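Local coordinates for uncharacterized conserved protein (Staphylococcus epidermidis, PDB 3FRM), which is of unknown function but carries a GNAT-family acetyltransferase domain and may therefore transfer acyl groups to an unidentified substrate, at residues 27-32 and 61-66; 38-43 and 67-72; 52-57 and 87-92. All coordinates share one frame; numbering follows the deposited sequence.

Contact 1 of 3, residues 27-32 and 61-66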
loop_
_atom_site.group_PDB
_atom_site.type_symbol
_atom_site.label_atom_id
_atom_site.label_comp_id
_atom_site.label_asym_id
_atom_site.label_seq_id
_atom_site.Cartn_x
_atom_site.Cartn_y
_atom_site.Cartn_z
ATOM N N ILE A 27 -6.883 24.255 13.356
ATOM C CA ILE A 27 -6.015 23.721 14.422
ATOM C C ILE A 27 -6.813 22.839 15.406
ATOM O O ILE A 27 -7.826 23.275 15.906
ATOM C CB ILE A 27 -5.438 24.853 15.213
ATOM C CG1 ILE A 27 -4.545 25.726 14.310
ATOM C CG2 ILE A 27 -4.748 24.335 16.491
ATOM C CD1 ILE A 27 -3.746 26.754 15.115
ATOM N N TYR A 28 -6.382 21.602 15.650
ATOM C CA TYR A 28 -7.099 20.683 16.523
ATOM C C TYR A 28 -6.166 20.290 17.680
ATOM O O TYR A 28 -4.982 20.051 17.484
ATOM C CB TYR A 28 -7.470 19.452 15.741
ATOM C CG TYR A 28 -8.606 19.645 14.760
ATOM C CD1 TYR A 28 -9.896 19.268 15.098
ATOM C CD2 TYR A 28 -8.391 20.226 13.525
ATOM C CE1 TYR A 28 -10.966 19.432 14.208
ATOM C CE2 TYR A 28 -9.448 20.425 12.627
ATOM C CZ TYR A 28 -10.738 20.007 12.989
ATOM O OH TYR A 28 -11.805 20.175 12.141
ATOM N N LEU A 29 -6.749 20.196 18.872
ATOM C CA LEU A 29 -6.136 19.805 20.080
ATOM C C LEU A 29 -7.162 19.016 20.896
ATOM O O LEU A 29 -8.371 19.263 20.786
ATOM C CB LEU A 29 -5.830 21.058 20.868
ATOM C CG LEU A 29 -4.477 21.735 20.995
ATOM C CD1 LEU A 29 -3.635 21.718 19.759
ATOM C CD2 LEU A 29 -4.813 23.135 21.393
ATOM N N LEU A 30 -6.666 18.119 21.751
ATOM C CA LEU A 30 -7.464 17.453 22.722
ATOM C C LEU A 30 -6.646 17.469 24.025
ATOM O O LEU A 30 -5.908 16.524 24.349
ATOM C CB LEU A 30 -7.790 16.041 22.277
ATOM C CG LEU A 30 -8.818 15.236 23.101
ATOM C CD1 LEU A 30 -10.173 15.902 23.186
ATOM C CD2 LEU A 30 -9.047 13.828 22.507
ATOM N N PRO A 31 -6.773 18.567 24.783
ATOM C CA PRO A 31 -5.955 18.853 25.946
ATOM C C PRO A 31 -5.932 17.765 27.045
ATOM O O PRO A 31 -4.892 17.574 27.674
ATOM C CB PRO A 31 -6.514 20.191 26.435
ATOM C CG PRO A 31 -6.988 20.857 25.166
ATOM C CD PRO A 31 -7.597 19.726 24.382
ATOM N N PRO A 32 -7.056 17.066 27.271
ATOM C CA PRO A 32 -7.022 15.938 28.211
ATOM C C PRO A 32 -6.302 14.706 27.658
ATOM O O PRO A 32 -6.022 13.771 28.426
ATOM C CB PRO A 32 -8.514 15.592 28.407
ATOM C CG PRO A 32 -9.200 16.857 28.161
ATOM C CD PRO A 32 -8.453 17.433 26.968
ATOM N N LYS A 61 4.547 24.262 18.284
ATOM C CA LYS A 61 5.526 23.841 19.299
ATOM C C LYS A 61 5.123 24.378 20.686
ATOM O O LYS A 61 5.146 23.658 21.696
ATOM C CB LYS A 61 6.949 24.277 18.892
ATOM C CG LYS A 61 8.074 23.808 19.849
ATOM C CD LYS A 61 9.547 24.183 19.396
ATOM C CE LYS A 61 9.743 23.884 17.870
ATOM N NZ LYS A 61 11.079 24.377 17.272
ATOM N N LYS A 62 4.700 25.639 20.730
ATOM C CA LYS A 62 4.253 26.250 22.003
ATOM C C LYS A 62 2.931 25.672 22.501
ATOM O O LYS A 62 2.802 25.257 23.648
ATOM C CB LYS A 62 4.157 27.756 21.845
ATOM C CG LYS A 62 5.460 28.454 22.172
ATOM C CD LYS A 62 5.292 29.963 22.300
ATOM C CE LYS A 62 5.748 30.723 21.009
ATOM N NZ LYS A 62 7.237 30.856 20.878
HETATM N N MSE A 63 1.943 25.594 21.638
HETATM C CA MSE A 63 0.698 25.000 22.063
HETATM C C MSE A 63 0.913 23.636 22.648
HETATM O O MSE A 63 0.392 23.318 23.704
HETATM C CB MSE A 63 -0.277 24.893 20.896
HETATM C CG MSE A 63 -0.752 26.242 20.531
HETATM SE SE MSE A 63 -2.198 26.367 19.242
HETATM C CE MSE A 63 -3.668 25.414 20.088
ATOM N N HIS A 64 1.661 22.816 21.937
ATOM C CA HIS A 64 1.739 21.438 22.285
ATOM C C HIS A 64 2.484 21.307 23.590
ATOM O O HIS A 64 1.991 20.616 24.532
ATOM C CB HIS A 64 2.368 20.650 21.145
ATOM C CG HIS A 64 1.397 20.273 20.057
ATOM N ND1 HIS A 64 1.722 19.401 19.040
ATOM C CD2 HIS A 64 0.098 20.612 19.856
ATOM C CE1 HIS A 64 0.666 19.227 18.259
ATOM N NE2 HIS A 64 -0.326 19.958 18.726
ATOM N N LEU A 65 3.638 21.981 23.705
ATOM C CA LEU A 65 4.371 21.882 24.974
ATOM C C LEU A 65 3.548 22.395 26.157
ATOM O O LEU A 65 3.666 21.906 27.268
ATOM C CB LEU A 65 5.712 22.602 24.917
ATOM C CG LEU A 65 6.771 21.881 24.095
ATOM C CD1 LEU A 65 8.017 22.788 23.929
ATOM C CD2 LEU A 65 7.139 20.567 24.806
ATOM N N ASN A 66 2.728 23.419 25.919
ATOM C CA ASN A 66 1.858 23.920 26.978
ATOM C C ASN A 66 0.904 22.859 27.587
ATOM O O ASN A 66 0.604 22.934 28.765
ATOM C CB ASN A 66 1.099 25.138 26.490
ATOM C CG ASN A 66 0.211 25.751 27.557
ATOM O OD1 ASN A 66 0.684 26.357 28.529
ATOM N ND2 ASN A 66 -1.104 25.635 27.344
#

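Contact 2 of 3, residues 38-43 and 67-72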
loop_
_atom_site.group_PDB
_atom_site.type_symbol
_atom_site.label_atom_id
_atom_site.label_comp_id
_atom_site.label_asym_id
_atom_site.label_seq_id
_atom_site.Cartn_x
_atom_site.Cartn_y
_atom_site.Cartn_z
ATOM N N ALA A 38 -3.198 11.900 16.293
ATOM C CA ALA A 38 -4.288 12.267 15.350
ATOM C C ALA A 38 -5.317 13.343 15.823
ATOM O O ALA A 38 -6.078 13.887 14.981
ATOM C CB ALA A 38 -5.061 10.967 14.807
ATOM N N SER A 39 -5.381 13.597 17.139
ATOM C CA SER A 39 -6.269 14.589 17.724
ATOM C C SER A 39 -5.529 15.910 17.976
ATOM O O SER A 39 -6.148 16.872 18.422
ATOM C CB SER A 39 -6.798 14.087 19.065
ATOM O OG SER A 39 -7.044 12.700 19.029
ATOM N N ASN A 40 -4.220 15.955 17.743
ATOM C CA ASN A 40 -3.444 17.150 18.002
ATOM C C ASN A 40 -2.613 17.572 16.775
ATOM O O ASN A 40 -1.471 17.157 16.576
ATOM C CB ASN A 40 -2.585 16.988 19.266
ATOM C CG ASN A 40 -3.432 16.727 20.563
ATOM O OD1 ASN A 40 -3.961 17.664 21.163
ATOM N ND2 ASN A 40 -3.500 15.462 21.014
ATOM N N THR A 41 -3.173 18.425 15.941
ATOM C CA THR A 41 -2.563 18.609 14.647
ATOM C C THR A 41 -3.135 19.837 13.941
ATOM O O THR A 41 -4.199 20.331 14.290
ATOM C CB THR A 41 -2.765 17.302 13.778
ATOM O OG1 THR A 41 -1.815 17.271 12.690
ATOM C CG2 THR A 41 -4.200 17.162 13.268
ATOM N N TRP A 42 -2.403 20.323 12.945
ATOM C CA TRP A 42 -2.856 21.361 12.093
ATOM C C TRP A 42 -3.289 20.752 10.744
ATOM O O TRP A 42 -2.534 19.988 10.169
ATOM C CB TRP A 42 -1.694 22.304 11.800
ATOM C CG TRP A 42 -1.445 23.328 12.782
ATOM C CD1 TRP A 42 -1.403 23.181 14.173
ATOM C CD2 TRP A 42 -1.059 24.674 12.508
ATOM N NE1 TRP A 42 -1.058 24.390 14.752
ATOM C CE2 TRP A 42 -0.827 25.313 13.763
ATOM C CE3 TRP A 42 -0.884 25.401 11.338
ATOM C CZ2 TRP A 42 -0.455 26.651 13.865
ATOM C CZ3 TRP A 42 -0.516 26.730 11.452
ATOM C CH2 TRP A 42 -0.323 27.343 12.706
ATOM N N ILE A 43 -4.481 21.111 10.261
ATOM C CA ILE A 43 -4.957 20.709 8.940
ATOM C C ILE A 43 -4.872 21.964 8.055
ATOM O O ILE A 43 -5.644 22.881 8.220
ATOM C CB ILE A 43 -6.406 20.242 8.989
ATOM C CG1 ILE A 43 -6.671 19.283 10.168
ATOM C CG2 ILE A 43 -6.871 19.582 7.649
ATOM C CD1 ILE A 43 -5.903 18.012 10.127
ATOM N N GLN A 67 0.434 21.898 26.789
ATOM C CA GLN A 67 -0.444 20.844 27.289
ATOM C C GLN A 67 0.326 19.538 27.418
ATOM O O GLN A 67 -0.288 18.494 27.530
ATOM C CB GLN A 67 -1.718 20.650 26.386
ATOM C CG GLN A 67 -1.444 20.225 24.922
ATOM C CD GLN A 67 -2.715 19.926 24.072
ATOM O OE1 GLN A 67 -3.782 20.533 24.276
ATOM N NE2 GLN A 67 -2.585 19.015 23.091
ATOM N N SER A 68 1.668 19.581 27.385
ATOM C CA SER A 68 2.448 18.358 27.506
ATOM C C SER A 68 2.225 17.368 26.356
ATOM O O SER A 68 2.217 16.151 26.591
ATOM C CB SER A 68 2.110 17.664 28.847
ATOM O OG SER A 68 2.468 18.494 29.958
ATOM N N SER A 69 1.988 17.886 25.143
ATOM C CA SER A 69 2.079 17.158 23.890
ATOM C C SER A 69 3.534 17.330 23.402
ATOM O O SER A 69 4.121 18.417 23.554
ATOM C CB SER A 69 1.169 17.846 22.879
ATOM O OG SER A 69 -0.187 17.369 22.922
ATOM N N TYR A 70 4.149 16.302 22.832
ATOM C CA TYR A 70 5.589 16.409 22.542
ATOM C C TYR A 70 5.945 16.177 21.087
ATOM O O TYR A 70 7.137 16.104 20.754
ATOM C CB TYR A 70 6.430 15.499 23.450
ATOM C CG TYR A 70 6.142 15.729 24.922
ATOM C CD1 TYR A 70 6.499 16.932 25.543
ATOM C CD2 TYR A 70 5.508 14.736 25.687
ATOM C CE1 TYR A 70 6.237 17.159 26.867
ATOM C CE2 TYR A 70 5.242 14.932 27.017
ATOM C CZ TYR A 70 5.610 16.149 27.599
ATOM O OH TYR A 70 5.315 16.342 28.902
ATOM N N HIS A 71 4.934 16.127 20.219
ATOM C CA HIS A 71 5.158 15.860 18.827
ATOM C C HIS A 71 4.768 17.090 18.008
ATOM O O HIS A 71 4.254 18.067 18.545
ATOM C CB HIS A 71 4.268 14.703 18.455
ATOM C CG HIS A 71 2.824 15.060 18.473
ATOM N ND1 HIS A 71 2.078 15.053 19.635
ATOM C CD2 HIS A 71 2.002 15.501 17.483
ATOM C CE1 HIS A 71 0.840 15.435 19.347
ATOM N NE2 HIS A 71 0.763 15.709 18.048
ATOM N N LEU A 72 4.935 17.006 16.678
ATOM C CA LEU A 72 4.510 18.045 15.786
ATOM C C LEU A 72 3.871 17.387 14.557
ATOM O O LEU A 72 4.368 16.374 14.078
ATOM C CB LEU A 72 5.711 18.885 15.330
ATOM C CG LEU A 72 6.538 19.748 16.245
ATOM C CD1 LEU A 72 7.404 20.689 15.358
ATOM C CD2 LEU A 72 5.635 20.568 17.135
#

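Contact 3 of 3, residues 52-57 and 87-92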
loop_
_atom_site.group_PDB
_atom_site.type_symbol
_atom_site.label_atom_id
_atom_site.label_comp_id
_atom_site.label_asym_id
_atom_site.label_seq_id
_atom_site.Cartn_x
_atom_site.Cartn_y
_atom_site.Cartn_z
ATOM N N GLN A 52 6.170 30.866 6.220
ATOM C CA GLN A 52 4.940 30.646 6.948
ATOM C C GLN A 52 5.055 29.382 7.782
ATOM O O GLN A 52 4.781 29.399 8.974
ATOM C CB GLN A 52 3.788 30.418 5.986
ATOM C CG GLN A 52 2.739 31.473 5.927
ATOM C CD GLN A 52 2.206 31.985 7.267
ATOM O OE1 GLN A 52 1.501 32.990 7.288
ATOM N NE2 GLN A 52 2.515 31.315 8.365
ATOM N N TRP A 53 5.460 28.289 7.137
ATOM C CA TRP A 53 5.566 26.999 7.809
ATOM C C TRP A 53 6.462 27.044 9.033
ATOM O O TRP A 53 6.152 26.393 10.039
ATOM C CB TRP A 53 5.981 25.839 6.844
ATOM C CG TRP A 53 5.965 24.478 7.540
ATOM C CD1 TRP A 53 4.860 23.835 8.053
ATOM C CD2 TRP A 53 7.091 23.633 7.850
ATOM N NE1 TRP A 53 5.232 22.648 8.642
ATOM C CE2 TRP A 53 6.587 22.497 8.525
ATOM C CE3 TRP A 53 8.462 23.711 7.591
ATOM C CZ2 TRP A 53 7.412 21.455 8.988
ATOM C CZ3 TRP A 53 9.284 22.672 8.028
ATOM C CH2 TRP A 53 8.742 21.539 8.725
ATOM N N LEU A 54 7.546 27.819 8.959
ATOM C CA LEU A 54 8.480 27.986 10.109
ATOM C C LEU A 54 7.829 28.653 11.308
ATOM O O LEU A 54 8.027 28.256 12.491
ATOM C CB LEU A 54 9.694 28.820 9.687
ATOM C CG LEU A 54 10.961 28.071 9.289
ATOM C CD1 LEU A 54 10.736 26.630 8.886
ATOM C CD2 LEU A 54 11.722 28.835 8.192
ATOM N N LYS A 55 7.064 29.691 10.975
ATOM C CA LYS A 55 6.263 30.411 11.936
ATOM C C LYS A 55 5.206 29.498 12.536
ATOM O O LYS A 55 4.991 29.557 13.733
ATOM C CB LYS A 55 5.629 31.636 11.274
ATOM C CG LYS A 55 6.584 32.828 11.152
ATOM C CD LYS A 55 6.142 33.806 10.102
ATOM C CE LYS A 55 7.295 34.739 9.768
ATOM N NZ LYS A 55 7.190 35.313 8.361
ATOM N N ASP A 56 4.623 28.607 11.731
ATOM C CA ASP A 56 3.552 27.727 12.191
ATOM C C ASP A 56 4.140 26.626 13.078
ATOM O O ASP A 56 3.511 26.157 14.041
ATOM C CB ASP A 56 2.803 27.121 11.014
ATOM C CG ASP A 56 2.104 28.171 10.128
ATOM O OD1 ASP A 56 1.852 29.307 10.565
ATOM O OD2 ASP A 56 1.756 27.833 8.973
ATOM N N ILE A 57 5.373 26.237 12.780
ATOM C CA ILE A 57 6.096 25.339 13.682
ATOM C C ILE A 57 6.186 25.891 15.064
ATOM O O ILE A 57 6.043 25.147 16.044
ATOM C CB ILE A 57 7.501 25.037 13.184
ATOM C CG1 ILE A 57 7.419 23.823 12.272
ATOM C CG2 ILE A 57 8.452 24.683 14.333
ATOM C CD1 ILE A 57 8.421 23.863 11.167
ATOM N N LEU A 87 9.663 20.918 1.058
ATOM C CA LEU A 87 10.007 19.521 1.297
ATOM C C LEU A 87 11.385 19.493 1.911
ATOM O O LEU A 87 11.612 18.795 2.898
ATOM C CB LEU A 87 10.047 18.708 0.023
ATOM C CG LEU A 87 8.686 18.190 -0.481
ATOM C CD1 LEU A 87 8.849 17.626 -1.918
ATOM C CD2 LEU A 87 8.058 17.164 0.481
ATOM N N GLU A 88 12.289 20.256 1.317
ATOM C CA GLU A 88 13.657 20.236 1.715
ATOM C C GLU A 88 13.784 20.643 3.171
ATOM O O GLU A 88 14.484 19.987 3.942
ATOM C CB GLU A 88 14.469 21.158 0.821
ATOM C CG GLU A 88 15.910 20.811 0.909
ATOM C CD GLU A 88 16.802 22.016 0.668
ATOM O OE1 GLU A 88 18.059 21.893 0.737
ATOM O OE2 GLU A 88 16.237 23.100 0.380
ATOM N N LYS A 89 13.062 21.667 3.576
ATOM C CA LYS A 89 13.062 22.040 4.967
ATOM C C LYS A 89 12.500 20.927 5.890
ATOM O O LYS A 89 13.064 20.643 6.986
ATOM C CB LYS A 89 12.253 23.301 5.157
ATOM C CG LYS A 89 12.344 23.834 6.572
ATOM C CD LYS A 89 13.372 24.933 6.681
ATOM C CE LYS A 89 14.743 24.452 6.404
ATOM N NZ LYS A 89 15.539 25.631 6.032
ATOM N N ILE A 90 11.379 20.346 5.431
ATOM C CA ILE A 90 10.695 19.290 6.129
ATOM C C ILE A 90 11.633 18.150 6.429
ATOM O O ILE A 90 11.696 17.688 7.579
ATOM C CB ILE A 90 9.432 18.772 5.343
ATOM C CG1 ILE A 90 8.274 19.763 5.477
ATOM C CG2 ILE A 90 8.942 17.456 5.909
ATOM C CD1 ILE A 90 7.222 19.630 4.400
ATOM N N ARG A 91 12.347 17.671 5.415
ATOM C CA ARG A 91 13.370 16.651 5.651
ATOM C C ARG A 91 14.427 17.132 6.644
ATOM O O ARG A 91 14.725 16.430 7.562
ATOM C CB ARG A 91 14.023 16.159 4.356
ATOM C CG ARG A 91 13.371 14.873 3.847
ATOM C CD ARG A 91 13.184 14.873 2.330
ATOM N NE ARG A 91 14.252 15.659 1.715
ATOM C CZ ARG A 91 14.104 16.422 0.634
ATOM N NH1 ARG A 91 12.912 16.487 0.042
ATOM N NH2 ARG A 91 15.145 17.130 0.173
ATOM N N GLU A 92 14.931 18.347 6.499
ATOM C CA GLU A 92 16.030 18.857 7.393
ATOM C C GLU A 92 15.611 18.971 8.839
ATOM O O GLU A 92 16.443 18.889 9.738
ATOM C CB GLU A 92 16.535 20.219 6.883
ATOM C CG GLU A 92 17.560 20.934 7.733
ATOM C CD GLU A 92 17.674 22.435 7.406
ATOM O OE1 GLU A 92 17.964 23.223 8.337
ATOM O OE2 GLU A 92 17.462 22.841 6.230
#

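Contact 1 of 3, residues 27-32 and 61-66
Leu29 points its isobutyl group from the strand at two neighbouring helix residues, the selenomethionine Met63 and His64. Its CD1 methyl arrives at the edge of the His64 imidazole, close to the ring plane, 3.9 Å from NE2. Met63 crosses the leucine at a slant: its chain is extended as far as SE and then bends at chi3 (60°), which turns the terminal methyl to the strand. That CE atom also lies 3.9 Å from CG2 of Ile27, the branch anti to the backbone N. Met63 CE packs 3.7 Å from Leu29 CD1, whereas its modelled approach to Leu29 CD2 is too short and is doubtful. This is helix-on-sheet packing in an alpha/beta layer: the axes of strand 27-29 and helix 61-66 approach to 10.7 Å and are only 12° from parallel, and residues 27 and 29, two apart on the strand, project toward the helix. His64 ND1 is hydrogen-bonded to the backbone O of His71, which fixes the turn of the ring. Its NE2, buried beside Leu29, has no hydrogen-bond partner in the model, consistent with a neutral imidazole whose proton sits on ND1.

Contact 2 of 3, residues 38-43 and 67-72
Within the beta-alpha-beta crossover formed by strand 41-44, helix 50-66 and strand 72-75, the loop that leaves the helix fastens Gln67 and His71 to Asn40, the residue just ahead of the first strand. The helix closes in a Schellman motif, with Ser68 at positive phi, Ser69 N bonded to His64 O and Ser68 N to Leu65 O, and the chain then turns back toward the sheet. Two bonds reach Asn40 from 67-72. Its backbone O accepts one from His71 NE2 at 3.0 Å; the N-H...O angle of 164° shows a nearly straight bond, and the donor lies in the carbonyl plane on a lone pair while the oxygen sits at the ring edge. The first torsion of His71 (chi1 69°) sets CG between the backbone N and carbonyl carbon, swinging the imidazole across to Asn40, where its CE1 also packs 3.8 Å from Asn40 CB. At the side chain, Gln67 NE2 gives a 2.7 Å bond to Asn40 OD1. The two amides approach from opposite directions with almost perpendicular planes, and the donor stands 60° out of the asparagine carbonyl plane, away from either lone pair. The same NE2 bonds Ser69 OG at 2.9 Å, so one amide nitrogen bridges both residues. Ser69 OG in turn is bonded to Pro34 O. OD1 of Asn40 is also bonded to Leu30 N, and its ND2 to the backbone oxygens of Gln33 and Lys36, so this buried side chain braces the 30-40 connection. The Gln67 amide and His71 imidazole join that connection to the loop after the helix, tying together the lead-ins to the two adjacent parallel strands of a beta-alpha-beta unit.

Contact 3 of 3, residues 52-57 and 87-92
Trp53 lays its indole against helix 87-92, where Ile90 covers a face and Lys89 meets an edge. With CG anti to the backbone N (chi1 -175°), the indole is carried toward the other helix. Ile90 CG1, the branch beside its own backbone N, stands over the six-membered ring, 4.0 Å from the centroid and 21° off the normal, a CH-pi contact. Ile57 CD1, from the tryptophan's own helix, lies over the opposite face, and the ring is thus sandwiched between two isoleucines. Lys89 CG comes in the ring plane, 3.6 Å from Trp53 CZ3. A bend at chi2 swings Lys89 CD to 3.8 Å from Leu54 CD1, and the chi3 bend then directs CE and NZ. The segment axes come within 11.6 Å and are inclined by 32°. Phe74 and Phe95 add edge-to-face contacts to the indole, while Leu87 and Arg91, on the 87-92 side, pack on Gln200 and Glu198 of the second subunit. Lys89 NZ pairs with Glu92 OE2 within its own helix at 3.4 Å, and no hydrogen bond crosses between the segments. Residues 52-57 and 87-92 therefore meet through hydrocarbon and aromatic surface, with the lysine contributing methylenes and keeping its charge for a neighbour on its own helix.

In the fold
Contacts 1 and 2 are practically one cluster, their centres about 5 Å apart: Pro31 CA packs 3.2 Å from Gln67 OE1, and strands 25-29 and 41-44 are sheet neighbours. Contact 3 lies about 18 Å from contact 1 and about 16 Å from contact 2, between centres. Helix 50-66 relates it to contact 1, supplying 52-57 at one place and 61-66 further on. Contact 2 reaches contact 3 through Trp42 CZ3, which packs 3.3 Å from Asp56 CG. All six segments lie in the N-terminal family region (DUF5613), and the sodium ligands Tyr159, Asn160, Asp162 and Ile164 are residues outside them. No active site is established, so the contacts are read as structural.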